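Local coordinates for protein probable transcriptional regulator PhnF (Escherichia coli, PDB 2FA1) that is probably a GntR/HutC-family transcriptional regulator encoded in the operon for alkylphosphonate uptake and C-P lyase, seen here as its C-terminal effector-binding domain, at residues G17-S22 against T53-N58; L29-G34 against G45-H50; D38-T43 against Y68-T73; G59-L64 against Q116-P121. One frame throughout, in Å; residues are numbered along the deposited sequence. Where two conformers were deposited one is given.

Contact 1 of 4, residues G17-S22 against T53-N58; sequences GSHPTS and TLRRVN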
loop_
_atom_site.group_PDB
_atom_site.type_symbol
_atom_site.label_atom_id
_atom_site.label_comp_id
_atom_site.label_asym_id
_atom_site.label_seq_id
_atom_site.Cartn_x
_atom_site.Cartn_y
_atom_site.Cartn_z
ATOM N N GLY A 17 -2.271 -14.106 3.809
ATOM C CA GLY A 17 -1.269 -15.171 3.671
ATOM C C GLY A 17 -0.443 -15.086 2.404
ATOM O O GLY A 17 0.217 -14.062 2.148
ATOM N N SER A 18 -0.476 -16.149 1.600
ATOM C CA SER A 18 0.448 -16.313 0.455
ATOM C C SER A 18 -0.375 -16.652 -0.802
ATOM O O SER A 18 -1.499 -17.044 -0.660
ATOM C CB SER A 18 1.481 -17.431 0.760
ATOM O OG SER A 18 0.894 -18.756 0.804
ATOM N N HIS A 19 0.163 -16.471 -2.027
ATOM C CA HIS A 19 -0.616 -16.799 -3.285
ATOM C C HIS A 19 -0.906 -18.320 -3.469
ATOM O O HIS A 19 -0.084 -19.124 -3.087
ATOM C CB HIS A 19 0.257 -16.349 -4.469
ATOM C CG HIS A 19 -0.443 -16.379 -5.787
ATOM N ND1 HIS A 19 -0.310 -17.419 -6.681
ATOM C CD2 HIS A 19 -1.265 -15.477 -6.377
ATOM C CE1 HIS A 19 -1.018 -17.161 -7.759
ATOM N NE2 HIS A 19 -1.636 -16.011 -7.586
ATOM N N PRO A 20 -2.022 -18.750 -4.139
ATOM C CA PRO A 20 -2.274 -20.202 -4.363
ATOM C C PRO A 20 -1.205 -21.013 -5.096
ATOM O O PRO A 20 -1.209 -22.245 -4.986
ATOM C CB PRO A 20 -3.641 -20.242 -5.111
ATOM C CG PRO A 20 -4.232 -18.924 -4.817
ATOM C CD PRO A 20 -3.138 -17.921 -4.609
ATOM N N THR A 21 -0.250 -20.339 -5.774
ATOM C CA THR A 21 0.910 -20.989 -6.351
ATOM C C THR A 21 2.192 -20.753 -5.543
ATOM O O THR A 21 3.277 -21.109 -6.016
ATOM C CB THR A 21 1.267 -20.385 -7.753
ATOM O OG1 THR A 21 1.638 -19.002 -7.576
ATOM C CG2 THR A 21 0.133 -20.551 -8.645
ATOM N N SER A 22 2.073 -20.216 -4.343
ATOM C CA SER A 22 3.302 -19.959 -3.524
ATOM C C SER A 22 3.888 -21.284 -3.089
ATOM O O SER A 22 3.150 -22.281 -2.949
ATOM C CB SER A 22 3.076 -19.061 -2.345
ATOM O OG SER A 22 2.470 -19.761 -1.311
ATOM N N THR A 53 7.718 -18.228 2.283
ATOM C CA THR A 53 7.107 -18.702 1.004
ATOM C C THR A 53 7.602 -17.786 -0.094
ATOM O O THR A 53 8.047 -16.653 0.130
ATOM C CB THR A 53 5.563 -18.617 1.032
ATOM O OG1 THR A 53 5.118 -17.264 1.316
ATOM C CG2 THR A 53 4.945 -19.542 2.238
ATOM N N LEU A 54 7.480 -18.326 -1.330
ATOM C CA LEU A 54 7.881 -17.468 -2.471
ATOM C C LEU A 54 6.957 -17.799 -3.654
ATOM O O LEU A 54 6.643 -18.980 -3.907
ATOM C CB LEU A 54 9.260 -17.913 -2.866
ATOM C CG LEU A 54 9.947 -17.086 -3.975
ATOM C CD1 LEU A 54 10.218 -15.706 -3.595
ATOM C CD2 LEU A 54 11.174 -17.798 -4.448
ATOM N N ARG A 55 6.609 -16.730 -4.367
ATOM C CA ARG A 55 5.789 -16.899 -5.632
ATOM C C ARG A 55 6.807 -16.621 -6.767
ATOM O O ARG A 55 7.535 -15.548 -6.732
ATOM C CB ARG A 55 4.653 -15.896 -5.597
ATOM C CG ARG A 55 3.983 -15.900 -7.002
ATOM C CD ARG A 55 2.855 -14.838 -7.128
ATOM N NE ARG A 55 2.253 -14.926 -8.474
ATOM C CZ ARG A 55 1.329 -14.072 -8.911
ATOM N NH1 ARG A 55 0.947 -13.073 -8.135
ATOM N NH2 ARG A 55 0.810 -14.207 -10.112
ATOM N N ARG A 56 6.796 -17.489 -7.803
ATOM C CA ARG A 56 7.659 -17.265 -8.977
ATOM C C ARG A 56 6.740 -17.389 -10.166
ATOM O O ARG A 56 5.689 -18.070 -10.094
ATOM C CB ARG A 56 8.660 -18.367 -9.121
ATOM C CG ARG A 56 9.752 -18.360 -8.040
ATOM C CD ARG A 56 10.849 -19.527 -8.329
ATOM N NE ARG A 56 11.938 -19.398 -7.353
ATOM C CZ ARG A 56 13.020 -18.626 -7.447
ATOM N NH1 ARG A 56 13.329 -17.941 -8.575
ATOM N NH2 ARG A 56 13.846 -18.569 -6.386
ATOM N N VAL A 57 7.150 -16.778 -11.237
ATOM C CA VAL A 57 6.465 -16.959 -12.563
ATOM C C VAL A 57 7.554 -17.187 -13.619
ATOM O O VAL A 57 8.496 -16.421 -13.747
ATOM C CB VAL A 57 5.664 -15.765 -12.906
ATOM C CG1 VAL A 57 5.118 -15.882 -14.350
ATOM C CG2 VAL A 57 4.486 -15.525 -11.889
ATOM N N ASN A 58 7.481 -18.337 -14.283
ATOM C CA ASN A 58 8.525 -18.840 -15.182
ATOM C C ASN A 58 9.914 -18.732 -14.548
ATOM O O ASN A 58 10.837 -18.290 -15.170
ATOM C CB ASN A 58 8.415 -18.099 -16.563
ATOM C CG ASN A 58 7.322 -18.743 -17.386
ATOM O OD1 ASN A 58 7.101 -19.955 -17.234
ATOM N ND2 ASN A 58 6.518 -17.945 -18.130
HETATM O O HOH W 1 5.146 -19.953 -7.481
HETATM O O HOH W 2 2.669 -17.351 -9.598
#

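Contact 2 of 4, residues L29-G34 against G45-H50; sequences LRPASG and GENVIH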
loop_
_atom_site.group_PDB
_atom_site.type_symbol
_atom_site.label_atom_id
_atom_site.label_comp_id
_atom_site.label_asym_id
_atom_site.label_seq_id
_atom_site.Cartn_x
_atom_site.Cartn_y
_atom_site.Cartn_z
ATOM N N LEU A 29 11.452 -23.952 13.625
ATOM C CA LEU A 29 11.312 -23.192 14.856
ATOM C C LEU A 29 12.561 -22.355 15.056
ATOM O O LEU A 29 13.697 -22.847 14.848
ATOM C CB LEU A 29 11.111 -24.171 16.008
ATOM C CG LEU A 29 9.821 -25.034 15.925
ATOM C CD1 LEU A 29 9.917 -26.379 16.698
ATOM C CD2 LEU A 29 8.698 -24.242 16.467
ATOM N N ARG A 30 12.415 -21.117 15.482
ATOM C CA ARG A 30 13.609 -20.320 15.660
ATOM C C ARG A 30 13.352 -19.201 16.669
ATOM O O ARG A 30 12.255 -18.747 16.827
ATOM C CB ARG A 30 14.017 -19.715 14.302
ATOM C CG ARG A 30 13.113 -18.653 13.773
ATOM C CD ARG A 30 13.354 -18.467 12.297
ATOM N NE ARG A 30 14.773 -18.197 12.153
ATOM C CZ ARG A 30 15.551 -18.348 11.089
ATOM N NH1 ARG A 30 16.837 -18.056 11.276
ATOM N NH2 ARG A 30 15.137 -18.783 9.901
ATOM N N PRO A 31 14.402 -18.719 17.372
ATOM C CA PRO A 31 14.216 -17.575 18.251
ATOM C C PRO A 31 13.731 -16.309 17.548
ATOM O O PRO A 31 14.209 -16.004 16.448
ATOM C CB PRO A 31 15.657 -17.349 18.809
ATOM C CG PRO A 31 16.235 -18.683 18.741
ATOM C CD PRO A 31 15.792 -19.192 17.391
ATOM N N ALA A 32 12.759 -15.616 18.147
ATOM C CA ALA A 32 12.216 -14.356 17.690
ATOM C C ALA A 32 13.270 -13.232 17.797
ATOM O O ALA A 32 13.898 -13.015 18.863
ATOM C CB ALA A 32 10.974 -14.001 18.465
ATOM N N SER A 33 13.486 -12.570 16.677
ATOM C CA SER A 33 14.262 -11.318 16.645
ATOM C C SER A 33 13.524 -10.193 17.363
ATOM O O SER A 33 12.355 -10.313 17.659
ATOM C CB SER A 33 14.500 -10.934 15.180
ATOM O OG SER A 33 13.309 -10.528 14.575
ATOM N N GLY A 34 14.185 -9.069 17.626
ATOM C CA GLY A 34 13.503 -8.002 18.328
ATOM C C GLY A 34 12.294 -7.484 17.616
ATOM O O GLY A 34 11.280 -7.288 18.256
ATOM N N GLY A 45 13.900 -13.539 21.651
ATOM C CA GLY A 45 14.565 -14.789 21.923
ATOM C C GLY A 45 13.719 -16.081 22.109
ATOM O O GLY A 45 14.228 -17.216 21.948
ATOM N N GLU A 46 12.449 -15.947 22.490
ATOM C CA GLU A 46 11.636 -17.165 22.602
ATOM C C GLU A 46 11.249 -17.588 21.195
ATOM O O GLU A 46 11.009 -16.701 20.344
ATOM C CB GLU A 46 10.357 -16.985 23.434
ATOM C CG GLU A 46 10.564 -16.673 24.958
ATOM C CD GLU A 46 11.512 -17.627 25.685
ATOM O OE1 GLU A 46 11.296 -18.849 25.634
ATOM O OE2 GLU A 46 12.481 -17.143 26.330
ATOM N N ASN A 47 11.100 -18.906 21.030
ATOM C CA ASN A 47 10.924 -19.588 19.724
ATOM C C ASN A 47 9.617 -19.108 19.142
ATOM O O ASN A 47 8.681 -18.947 19.832
ATOM C CB ASN A 47 10.948 -21.129 19.787
ATOM C CG ASN A 47 12.392 -21.687 19.829
ATOM O OD1 ASN A 47 13.318 -20.960 19.508
ATOM N ND2 ASN A 47 12.559 -22.973 20.116
ATOM N N VAL A 48 9.590 -19.036 17.821
ATOM C CA VAL A 48 8.349 -18.830 17.049
ATOM C C VAL A 48 8.474 -19.839 15.873
ATOM O O VAL A 48 9.511 -20.442 15.683
ATOM C CB VAL A 48 8.322 -17.364 16.472
ATOM C CG1 VAL A 48 8.150 -16.260 17.644
ATOM C CG2 VAL A 48 9.544 -17.053 15.545
ATOM N N ILE A 49 7.364 -20.053 15.139
ATOM C CA ILE A 49 7.395 -20.897 13.950
ATOM C C ILE A 49 7.633 -19.881 12.832
ATOM O O ILE A 49 6.889 -18.934 12.705
ATOM C CB ILE A 49 6.038 -21.605 13.768
ATOM C CG1 ILE A 49 5.804 -22.638 14.904
ATOM C CG2 ILE A 49 6.018 -22.294 12.379
ATOM C CD1 ILE A 49 4.293 -23.120 14.898
ATOM N N HIS A 50 8.667 -20.130 12.045
ATOM C CA HIS A 50 8.936 -19.261 10.890
ATOM C C HIS A 50 8.741 -20.101 9.632
ATOM O O HIS A 50 9.412 -21.134 9.466
ATOM C CB HIS A 50 10.411 -18.900 11.007
ATOM C CG HIS A 50 10.905 -18.110 9.841
ATOM N ND1 HIS A 50 12.231 -18.066 9.484
ATOM C CD2 HIS A 50 10.243 -17.322 8.953
ATOM C CE1 HIS A 50 12.365 -17.297 8.413
ATOM N NE2 HIS A 50 11.192 -16.771 8.130
#

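Contact 3 of 4, residues D38-T43 against Y68-T73; sequences DALGIT and YFADLT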
loop_
_atom_site.group_PDB
_atom_site.type_symbol
_atom_site.label_atom_id
_atom_site.label_comp_id
_atom_site.label_asym_id
_atom_site.label_seq_id
_atom_site.Cartn_x
_atom_site.Cartn_y
_atom_site.Cartn_z
ATOM N N ASP A 38 8.506 -7.957 19.110
ATOM C CA ASP A 38 7.609 -6.794 19.263
ATOM C C ASP A 38 6.330 -6.907 18.552
ATOM O O ASP A 38 5.316 -6.568 19.064
ATOM C CB ASP A 38 8.246 -5.494 18.748
ATOM C CG ASP A 38 9.137 -4.793 19.801
ATOM O OD1 ASP A 38 8.923 -5.022 21.033
ATOM O OD2 ASP A 38 10.067 -4.064 19.375
ATOM N N ALA A 39 6.344 -7.398 17.307
ATOM C CA ALA A 39 5.134 -7.517 16.594
ATOM C C ALA A 39 4.130 -8.511 17.246
ATOM O O ALA A 39 2.925 -8.288 17.196
ATOM C CB ALA A 39 5.502 -7.982 15.164
ATOM N N LEU A 40 4.676 -9.646 17.708
ATOM C CA LEU A 40 3.888 -10.786 18.243
ATOM C C LEU A 40 3.584 -10.542 19.711
ATOM O O LEU A 40 2.838 -11.315 20.306
ATOM C CB LEU A 40 4.710 -12.075 18.150
ATOM C CG LEU A 40 4.636 -12.582 16.671
ATOM C CD1 LEU A 40 5.581 -13.774 16.561
ATOM C CD2 LEU A 40 3.300 -12.856 16.202
ATOM N N GLY A 41 4.164 -9.479 20.256
ATOM C CA GLY A 41 3.999 -9.171 21.706
ATOM C C GLY A 41 4.518 -10.263 22.626
ATOM O O GLY A 41 3.834 -10.566 23.652
ATOM N N ILE A 42 5.709 -10.799 22.319
ATOM C CA ILE A 42 6.437 -11.819 23.068
ATOM C C ILE A 42 7.831 -11.346 23.429
ATOM O O ILE A 42 8.250 -10.266 23.036
ATOM C CB ILE A 42 6.492 -13.212 22.322
ATOM C CG1 ILE A 42 7.226 -13.052 20.934
ATOM C CG2 ILE A 42 5.049 -13.734 22.097
ATOM C CD1 ILE A 42 7.730 -14.352 20.331
ATOM N N THR A 43 8.589 -12.161 24.159
ATOM C CA THR A 43 9.916 -11.774 24.573
ATOM C C THR A 43 10.902 -12.088 23.480
ATOM O O THR A 43 10.869 -13.194 22.923
ATOM C CB THR A 43 10.318 -12.520 25.898
ATOM O OG1 THR A 43 9.301 -12.298 26.877
ATOM C CG2 THR A 43 11.630 -11.992 26.435
ATOM N N TYR A 68 5.543 -15.473 10.780
ATOM C CA TYR A 68 6.163 -15.844 12.068
ATOM C C TYR A 68 4.908 -16.042 12.972
ATOM O O TYR A 68 3.998 -15.136 13.043
ATOM C CB TYR A 68 6.916 -14.666 12.640
ATOM C CG TYR A 68 8.123 -14.289 11.811
ATOM C CD1 TYR A 68 9.282 -14.993 11.905
ATOM C CD2 TYR A 68 8.039 -13.198 10.919
ATOM C CE1 TYR A 68 10.381 -14.643 11.139
ATOM C CE2 TYR A 68 9.192 -12.825 10.134
ATOM C CZ TYR A 68 10.327 -13.573 10.265
ATOM O OH TYR A 68 11.449 -13.224 9.469
ATOM N N PHE A 69 4.765 -17.253 13.510
ATOM C CA PHE A 69 3.584 -17.578 14.339
ATOM C C PHE A 69 4.011 -17.740 15.789
ATOM O O PHE A 69 5.006 -18.366 16.051
ATOM C CB PHE A 69 2.960 -18.905 13.882
ATOM C CG PHE A 69 2.440 -18.867 12.489
ATOM C CD1 PHE A 69 1.064 -18.589 12.304
ATOM C CD2 PHE A 69 3.274 -19.058 11.399
ATOM C CE1 PHE A 69 0.545 -18.546 10.982
ATOM C CE2 PHE A 69 2.761 -19.029 10.085
ATOM C CZ PHE A 69 1.446 -18.739 9.862
ATOM N N ALA A 70 3.242 -17.202 16.717
ATOM C CA ALA A 70 3.615 -17.336 18.176
ATOM C C ALA A 70 3.193 -18.655 18.809
ATOM O O ALA A 70 3.788 -19.018 19.826
ATOM C CB ALA A 70 2.908 -16.178 19.027
ATOM N N ASP A 71 2.137 -19.315 18.271
ATOM C CA ASP A 71 1.600 -20.485 18.942
ATOM C C ASP A 71 2.302 -21.729 18.474
ATOM O O ASP A 71 2.006 -22.241 17.348
ATOM C CB ASP A 71 0.116 -20.559 18.696
ATOM C CG ASP A 71 -0.552 -21.649 19.526
ATOM O OD1 ASP A 71 0.160 -22.592 19.964
ATOM O OD2 ASP A 71 -1.806 -21.557 19.677
ATOM N N LEU A 72 3.226 -22.241 19.342
ATOM C CA LEU A 72 4.040 -23.386 18.912
ATOM C C LEU A 72 3.234 -24.655 18.714
ATOM O O LEU A 72 3.765 -25.621 18.107
ATOM C CB LEU A 72 5.238 -23.659 19.814
ATOM C CG LEU A 72 6.037 -22.368 20.057
ATOM C CD1 LEU A 72 7.272 -22.710 20.858
ATOM C CD2 LEU A 72 6.501 -21.837 18.644
ATOM N N THR A 73 2.030 -24.652 19.274
ATOM C CA THR A 73 1.174 -25.814 19.101
ATOM C C THR A 73 0.657 -25.912 17.689
ATOM O O THR A 73 0.040 -26.940 17.305
ATOM C CB THR A 73 -0.044 -25.902 20.004
ATOM O OG1 THR A 73 -1.017 -24.899 19.768
ATOM C CG2 THR A 73 0.459 -25.950 21.497
#

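Contact 4 of 4, residues G59-L64 against Q116-P121; sequences GVALCL and QRLEIP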
loop_
_atom_site.group_PDB
_atom_site.type_symbol
_atom_site.label_atom_id
_atom_site.label_comp_id
_atom_site.label_asym_id
_atom_site.label_seq_id
_atom_site.Cartn_x
_atom_site.Cartn_y
_atom_site.Cartn_z
ATOM N N GLY A 59 9.981 -19.141 -13.274
ATOM C CA GLY A 59 11.278 -19.093 -12.626
ATOM C C GLY A 59 11.667 -17.782 -11.950
ATOM O O GLY A 59 12.726 -17.768 -11.244
ATOM N N VAL A 60 10.944 -16.673 -12.252
ATOM C CA VAL A 60 11.340 -15.340 -11.827
ATOM C C VAL A 60 10.667 -15.135 -10.484
ATOM O O VAL A 60 9.458 -15.195 -10.365
ATOM C CB VAL A 60 10.885 -14.253 -12.858
ATOM C CG1 VAL A 60 11.164 -12.857 -12.292
ATOM C CG2 VAL A 60 11.614 -14.474 -14.235
ATOM N N ALA A 61 11.485 -14.866 -9.473
ATOM C CA ALA A 61 10.917 -14.626 -8.118
ATOM C C ALA A 61 10.172 -13.285 -8.079
ATOM O O ALA A 61 10.750 -12.237 -8.442
ATOM C CB ALA A 61 12.111 -14.528 -7.077
ATOM N N LEU A 62 8.972 -13.305 -7.538
ATOM C CA LEU A 62 8.163 -12.088 -7.508
ATOM C C LEU A 62 7.867 -11.589 -6.118
ATOM O O LEU A 62 7.832 -10.389 -5.877
ATOM C CB LEU A 62 6.830 -12.379 -8.179
ATOM C CG LEU A 62 6.893 -12.625 -9.682
ATOM C CD1 LEU A 62 5.508 -12.423 -10.202
ATOM C CD2 LEU A 62 7.868 -11.806 -10.404
ATOM N N CYS A 63 7.505 -12.527 -5.232
ATOM C CA CYS A 63 6.960 -12.131 -3.920
ATOM C C CYS A 63 7.480 -13.107 -2.862
ATOM O O CYS A 63 7.188 -14.309 -2.936
ATOM C CB CYS A 63 5.405 -12.243 -3.944
ATOM S SG CYS A 63 4.836 -11.728 -2.246
ATOM N N LEU A 64 8.250 -12.609 -1.885
ATOM C CA LEU A 64 8.786 -13.466 -0.850
ATOM C C LEU A 64 8.044 -13.051 0.435
ATOM O O LEU A 64 7.908 -11.873 0.649
ATOM C CB LEU A 64 10.227 -13.030 -0.629
ATOM C CG LEU A 64 10.913 -13.669 0.576
ATOM C CD1 LEU A 64 11.212 -15.115 0.076
ATOM C CD2 LEU A 64 12.201 -12.871 0.912
ATOM N N GLN A 116 19.491 -11.258 -2.684
ATOM C CA GLN A 116 19.810 -12.685 -2.851
ATOM C C GLN A 116 18.541 -13.502 -2.918
ATOM O O GLN A 116 18.366 -14.311 -3.885
ATOM C CB GLN A 116 20.815 -13.207 -1.778
ATOM C CG GLN A 116 21.073 -14.743 -1.875
ATOM C CD GLN A 116 22.019 -15.305 -0.774
ATOM O OE1 GLN A 116 22.257 -16.523 -0.694
ATOM N NE2 GLN A 116 22.537 -14.435 0.067
ATOM N N ARG A 117 17.660 -13.279 -1.957
ATOM C CA ARG A 117 16.407 -14.071 -1.958
ATOM C C ARG A 117 15.494 -13.759 -3.144
ATOM O O ARG A 117 14.880 -14.709 -3.678
ATOM C CB ARG A 117 15.632 -14.025 -0.651
ATOM C CG ARG A 117 16.511 -14.241 0.574
ATOM C CD ARG A 117 15.644 -14.558 1.799
ATOM N NE ARG A 117 16.480 -15.302 2.716
ATOM C CZ ARG A 117 17.060 -14.842 3.814
ATOM N NH1 ARG A 117 16.866 -13.586 4.237
ATOM N NH2 ARG A 117 17.799 -15.693 4.519
ATOM N N LEU A 118 15.361 -12.482 -3.557
ATOM C CA LEU A 118 14.450 -12.159 -4.646
ATOM C C LEU A 118 15.179 -12.160 -5.959
ATOM O O LEU A 118 14.521 -11.913 -6.990
ATOM C CB LEU A 118 13.749 -10.805 -4.475
ATOM C CG LEU A 118 12.525 -10.820 -3.553
ATOM C CD1 LEU A 118 12.031 -9.440 -3.350
ATOM C CD2 LEU A 118 11.388 -11.550 -4.267
ATOM N N GLU A 119 16.499 -12.479 -5.952
ATOM C CA GLU A 119 17.264 -12.655 -7.161
ATOM C C GLU A 119 17.157 -11.404 -8.053
ATOM O O GLU A 119 16.738 -11.467 -9.284
ATOM C CB GLU A 119 16.816 -13.951 -7.915
ATOM C CG GLU A 119 16.945 -15.180 -6.984
ATOM C CD GLU A 119 16.265 -16.459 -7.545
ATOM O OE1 GLU A 119 15.593 -16.285 -8.585
ATOM O OE2 GLU A 119 16.417 -17.548 -6.909
ATOM N N ILE A 120 17.491 -10.259 -7.454
ATOM C CA ILE A 120 17.406 -8.958 -8.188
ATOM C C ILE A 120 18.642 -8.147 -7.981
ATOM O O ILE A 120 19.331 -8.418 -7.043
ATOM C CB ILE A 120 16.193 -8.145 -7.743
ATOM C CG1 ILE A 120 16.162 -8.123 -6.234
ATOM C CG2 ILE A 120 14.891 -8.791 -8.383
ATOM C CD1 ILE A 120 15.098 -7.379 -5.639
ATOM N N PRO A 121 18.905 -7.143 -8.837
ATOM C CA PRO A 121 20.066 -6.301 -8.706
ATOM C C PRO A 121 19.997 -5.390 -7.516
ATOM O O PRO A 121 18.899 -5.061 -6.963
ATOM C CB PRO A 121 20.067 -5.453 -10.005
ATOM C CG PRO A 121 18.894 -5.659 -10.657
ATOM C CD PRO A 121 18.095 -6.776 -10.005
HETATM O O HOH W 3 13.294 -11.917 -9.338
HETATM O O HOH W 4 14.237 -14.477 -10.277
#

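Contact 1 of 4, residues G17-S22 against T53-N58
The guanidinium of Arg55 lies flat on the imidazole of His19. The two planes are only 8° apart, and Arg55 CZ sits 3.8 Å from His19 NE2. Arg55 CD continues the stack over the same face of the ring, while Pro20 CD lies over the rim of the opposite face. Arg55 CG is anti to its backbone N (chi1 170°), and the chain extended from CG to NE carries the guanidinium out to the ring.

The ring is held from its own turn, a type I beta turn from His19 to Ser22. Thr21 N donates to His19 ND1 at 3.1 Å, and His19 ND1 and Thr21 OG1 share a second hydrogen bond of 2.7 Å. One water accepts from Arg55 NE at 2.7 Å, in the guanidinium plane, and also bonds Thr21 OG1 and Arg56 O. Another water accepts from the backbone N of Arg56 and donates to Thr21 O at 2.6 Å. Nearer the start of the strand segment, Ser18 CB packs against Thr53 OG1, and Ser22 CA makes a CA-H...O contact with Leu54 O.

Farther out, Gln11 accepts from Arg55 NH1, and Phe9 makes a cation-pi contact with Arg55. Ser18 OG binds Leu86 N, and Ser22 OG binds Gly84 O. The loop between strands 9-12 and 23-31 is thus joined to strand 47-57 by stacking and water bridges. The nearby arginine charge would probably disfavour a protonated His19.

Contact 2 of 4, residues L29-G34 against G45-H50
Strands 23-31 and 47-57 pair antiparallel here. Arg30 and Val48 form a hydrogen-bonded pair. Arg30 N meets Val48 O at 3.0 Å, nearly along the C=O axis. Val48 N returns a bond to Arg30 O at 2.9 Å from above the carbonyl plane. Two more backbone bonds continue past the strand ends. Ala32 N donates to Glu46 O, and Gly45 N meets a lone pair of Ala32 O at 2.8 Å. Gly45 has positive phi, and a side chain there would jam against the preceding carbonyl O.

The tight part holds Ala32, Val48, Arg30 and His50. Ala32 CB touches Val48 CG1 at 3.7 Å, and Ile42 and helix 34-40 pack on both residues. Val48 CG2 takes the crowded position between N and C and presses on Arg30 O. On the same face as Val48, Arg30 starts from an equally crowded chi1 (70°) and bends at chi3 (-55°). Its CD comes within 3.2 Å of His50 CB, and NH2 turns back to His50 ND1 at 3.0 Å. The donor lies in the imidazole plane, but ND1 is tilted out of the guanidinium plane and the N-H...N angle is a bent 140°.

On the other face, exposed Leu29 lies beside Ile49, which is buried under Leu72 and Trp75. The loose, solvent side is at the strand ends, with Pro31, Glu46 and Asn47. There the Pro31 ring rests alongside Asn47 OD1 without a hydrogen bond.

His50 NE2 bonds Asp66, while Tyr68 stacks on the ring. Accepting from Arg30 at ND1 and facing a carboxylate at NE2, His50 is consistent with a neutral ring protonated on NE2.

Contact 3 of 4, residues D38-T43 against Y68-T73
Leu40 carries most of this contact from the last turn of helix 34-40. Its CG is anti to the carbonyl carbon (chi1 -79°) and chi2 is extended (174°), so both methyls reach the end of strand 60-69. CD2 comes to 4.0 Å from Tyr68 O. CD1 lies 4.2 Å from Tyr68 CB and 4.4 Å from Ala70 CB, so this one branch touches two side chains. Of the Tyr68 side chain, only CB takes part, because its chi1 of -67° leads the ring away to stack on His50. Ile42 adds a looser touch. Its CG1 takes the crowded position between N and the carbonyl carbon, and its CG2 is 4.5 Å from Ala70 CB.

Gly41, with positive phi, ends the helix after Leu40. Ile42 N bonds Ala37 O, and Gly41 N makes a weak bond to Asp38 O. Leu40 and Ile42 both direct their CB atoms toward segment 68-73. An Asx turn follows Ala70, with Asp71 OD1 accepting from Thr73 N at 2.9 Å.

Leu40 also packs on Val48 and Tyr144 of the flanking strands, and Asp38 packs on Asn4 of the second subunit. The C-terminal end of a short helix, closed by a Schellman motif, here packs on the antiparallel sheet of the UTRA domain.

Contact 4 of 4, residues G59-L64 against Q116-P121
Leu118 takes chi1 -82° and chi2 174°, which brings CD2 over the backbone from Leu62 to Leu64. CD2 stands 4.0 Å from Leu62 C and 4.1 Å from Leu64 CB. Leu64 has CG anti to its backbone N (171°), so its CD2 lies 3.9 Å from both Arg117 CB and Arg117 CD. The two side chains cross obliquely. Only the aliphatic part of Arg117 is used, and its charged end leads away.

Ala61 is the closest point of the strand. Its CB packs against Leu118 O at 3.6 Å, and it also touches Leu118 CD2. Its backbone reaches the helix end through two waters. One lies between Ala61 O and Leu118 O, at hydrogen-bonding distance from both. The other accepts from Ala61 N and donates to Glu119 OE1 at 2.8 Å. Glu119 OE1 also forms a salt bridge with Arg56 NH1 of strand 47-57, which in turn bonds Gly59 O.

Leu126 of strand 125-135 packs on Leu118, so this leucine is buried between strands. Toward strand 47-57, Leu62 and Cys63 both pair with Arg55.

Glu119, with positive phi, is the C-prime residue of a Schellman motif ending helix 113-118. A capped helix terminus thus sits by hydrophobic contact and water bridges on strand 60-69, where its pairing with strand 47-57 forms a classic beta bulge.

All four contacts reach the six-stranded antiparallel sheet. Contacts 1 and 2 use opposite ends of strand 47-57, their centres about 24 Å apart. Contacts 3 and 4 use opposite ends of strand 60-69, with centres about 27 Å apart. Contact 4 is the most buried and is apolar with two water bridges. The others are partly buried. Contact 1 is polar, contact 2 is mostly backbone pairing, and contact 3 is a small aliphatic touch. Contacts 2 and 3 form one cluster, where Phe69 N lies 2.8 Å from Ile49 O. Contacts 1 and 4 form another, joined by a probable hydrogen bond of 2.8 Å from Leu62 N to Arg55 O.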